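Local structure of beta sliding clamp (Caulobacter crescentus, 5WCE) at residues A[86-91]-A[112-117]. The protein forms a ring-shaped head-to-tail homodimer that probably encircles DNA and tethers DNA polymerases and other proteins to it, making replication processive. Sequence-based numbering, arbitrary orientation.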
loop_
_atom_site.group_PDB
_atom_site.type_symbol
_atom_site.label_atom_id
_atom_site.label_comp_id
_atom_site.label_asym_id
_atom_site.label_seq_id
_atom_site.Cartn_x
_atom_site.Cartn_y
_atom_site.Cartn_z
ATOM N N ARG A 86 -5.085 -10.927 -18.093
ATOM C CA ARG A 86 -4.969 -9.507 -17.804
ATOM C C ARG A 86 -3.952 -8.817 -18.728
ATOM O O ARG A 86 -4.171 -7.714 -19.173
ATOM C CB ARG A 86 -4.570 -9.302 -16.340
ATOM C CG ARG A 86 -4.881 -7.905 -15.813
ATOM C CD ARG A 86 -4.426 -7.693 -14.381
ATOM N NE ARG A 86 -2.996 -7.968 -14.219
ATOM C CZ ARG A 86 -1.983 -7.234 -14.703
ATOM N NH1 ARG A 86 -2.178 -6.138 -15.460
ATOM N NH2 ARG A 86 -0.729 -7.610 -14.472
ATOM N N LYS A 87 -2.854 -9.481 -19.039
ATOM C CA LYS A 87 -1.799 -8.890 -19.820
ATOM C C LYS A 87 -2.009 -9.063 -21.312
ATOM O O LYS A 87 -1.251 -8.478 -22.080
ATOM C CB LYS A 87 -0.460 -9.496 -19.423
ATOM C CG LYS A 87 -0.103 -9.231 -17.990
ATOM C CD LYS A 87 1.197 -9.936 -17.613
ATOM C CE LYS A 87 1.489 -9.868 -16.100
ATOM N NZ LYS A 87 2.835 -10.524 -15.891
ATOM N N LEU A 88 -2.997 -9.852 -21.737
ATOM C CA LEU A 88 -3.273 -9.980 -23.155
ATOM C C LEU A 88 -3.793 -8.658 -23.737
ATOM O O LEU A 88 -4.369 -7.870 -23.033
ATOM C CB LEU A 88 -4.248 -11.137 -23.440
ATOM C CG LEU A 88 -3.787 -12.567 -23.138
ATOM C CD1 LEU A 88 -4.906 -13.593 -23.229
ATOM C CD2 LEU A 88 -2.641 -12.932 -24.046
ATOM N N PRO A 89 -3.556 -8.401 -25.038
ATOM C CA PRO A 89 -4.044 -7.118 -25.609
ATOM C C PRO A 89 -5.562 -6.952 -25.468
ATOM O O PRO A 89 -6.295 -7.937 -25.567
ATOM C CB PRO A 89 -3.685 -7.207 -27.069
ATOM C CG PRO A 89 -2.877 -8.434 -27.243
ATOM C CD PRO A 89 -3.069 -9.312 -26.069
ATOM N N ASP A 90 -6.010 -5.725 -25.231
ATOM C CA ASP A 90 -7.434 -5.350 -25.267
ATOM C C ASP A 90 -8.099 -5.878 -26.538
ATOM O O ASP A 90 -7.534 -5.798 -27.637
ATOM C CB ASP A 90 -7.596 -3.828 -25.358
ATOM C CG ASP A 90 -7.349 -3.135 -24.086
ATOM O OD1 ASP A 90 -7.170 -3.794 -23.047
ATOM O OD2 ASP A 90 -7.323 -1.881 -24.132
ATOM N N GLY A 91 -9.291 -6.427 -26.392
ATOM C CA GLY A 91 -10.018 -6.938 -27.528
ATOM C C GLY A 91 -9.584 -8.263 -28.090
ATOM O O GLY A 91 -10.206 -8.743 -29.029
ATOM N N SER A 112 0.857 -14.773 -28.766
ATOM C CA SER A 112 1.209 -15.439 -27.499
ATOM C C SER A 112 0.615 -16.841 -27.375
ATOM O O SER A 112 -0.577 -17.055 -27.703
ATOM C CB SER A 112 0.625 -14.680 -26.282
ATOM O OG SER A 112 0.880 -13.308 -26.334
ATOM N N ARG A 113 1.410 -17.766 -26.839
ATOM C CA ARG A 113 0.967 -19.130 -26.538
ATOM C C ARG A 113 1.499 -19.553 -25.178
ATOM O O ARG A 113 2.728 -19.470 -24.934
ATOM C CB ARG A 113 1.465 -20.086 -27.600
ATOM C CG ARG A 113 0.925 -21.508 -27.488
ATOM C CD ARG A 113 1.622 -22.351 -28.539
ATOM N NE ARG A 113 1.179 -23.717 -28.579
ATOM C CZ ARG A 113 0.064 -24.148 -29.167
ATOM N NH1 ARG A 113 -0.805 -23.290 -29.724
ATOM N NH2 ARG A 113 -0.235 -25.455 -29.148
ATOM N N PHE A 114 0.594 -19.984 -24.287
ATOM C CA PHE A 114 0.978 -20.491 -22.996
ATOM C C PHE A 114 0.539 -21.956 -22.854
ATOM O O PHE A 114 -0.522 -22.340 -23.349
ATOM C CB PHE A 114 0.367 -19.680 -21.888
ATOM C CG PHE A 114 0.641 -18.213 -21.979
ATOM C CD1 PHE A 114 -0.058 -17.410 -22.885
ATOM C CD2 PHE A 114 1.578 -17.629 -21.159
ATOM C CE1 PHE A 114 0.220 -16.060 -23.008
ATOM C CE2 PHE A 114 1.851 -16.263 -21.257
ATOM C CZ PHE A 114 1.172 -15.484 -22.187
ATOM N N ASN A 115 1.383 -22.760 -22.208
ATOM C CA ASN A 115 1.036 -24.176 -21.856
ATOM C C ASN A 115 1.150 -24.253 -20.332
ATOM O O ASN A 115 2.228 -23.985 -19.755
ATOM C CB ASN A 115 1.988 -25.160 -22.494
ATOM C CG ASN A 115 2.135 -24.959 -24.018
ATOM O OD1 ASN A 115 1.627 -25.718 -24.785
ATOM N ND2 ASN A 115 2.842 -23.984 -24.423
ATOM N N LEU A 116 0.024 -24.517 -19.666
ATOM C CA LEU A 116 -0.060 -24.515 -18.205
ATOM C C LEU A 116 -0.406 -25.929 -17.719
ATOM O O LEU A 116 -1.255 -26.591 -18.304
ATOM C CB LEU A 116 -1.159 -23.589 -17.739
ATOM C CG LEU A 116 -1.021 -22.109 -18.026
ATOM C CD1 LEU A 116 -2.116 -21.405 -17.235
ATOM C CD2 LEU A 116 0.374 -21.630 -17.668
ATOM N N PRO A 117 0.284 -26.399 -16.659
ATOM C CA PRO A 117 0.010 -27.744 -16.161
ATOM C C PRO A 117 -1.396 -27.788 -15.542
ATOM O O PRO A 117 -1.916 -26.784 -15.010
ATOM C CB PRO A 117 1.068 -27.954 -15.071
ATOM C CG PRO A 117 1.319 -26.541 -14.563
ATOM C CD PRO A 117 1.351 -25.745 -15.865
#
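Leu88, in the loop following helix 78-87, reaches across to Ser112 and Phe114 on strand 112-116, the outermost strand, within this chain, of a five-stranded antiparallel sheet in the N-terminal domain of this ring-forming DNA polymerase III beta subunit. The contact is small, 71 Å² counted over both sides, and rests on one leucine methyl. The backbones stay well apart, with Leu88 CA 8.3 Å from Ser112 CA. CG of Leu88 stands anti to its own carbonyl carbon (chi1 -65°), and CD1 extends anti to CA, leaving CD2 as the branch directed at the strand. Leu88 CD2 lies oblique to the ring, 4.4 Å from Phe114 CE1, an apolar contact at the long end of the range. Ser112 and Phe114, two residues apart, both send their CB atoms toward the loop, and CD2 approaches the hydroxyl of one and the ring of the other.

The strand belongs to the subunit interface: Ser112 to Asn115 pair antiparallel with a strand of the second subunit, extending the sheet from one protomer into the next. Phe114 also packs on Ile84 of helix 78-87 and on Ala315 of the second subunit, while Lys87 forms a salt bridge with Asp281 of that subunit. All three touching residues are buried, and the buried serine hydroxyl is weakly hydrogen-bonded to Glu317 of the second subunit. Its nearest atom on the loop is a methyl carbon, with Ser112 OG 4.2 Å from Leu88 CD2.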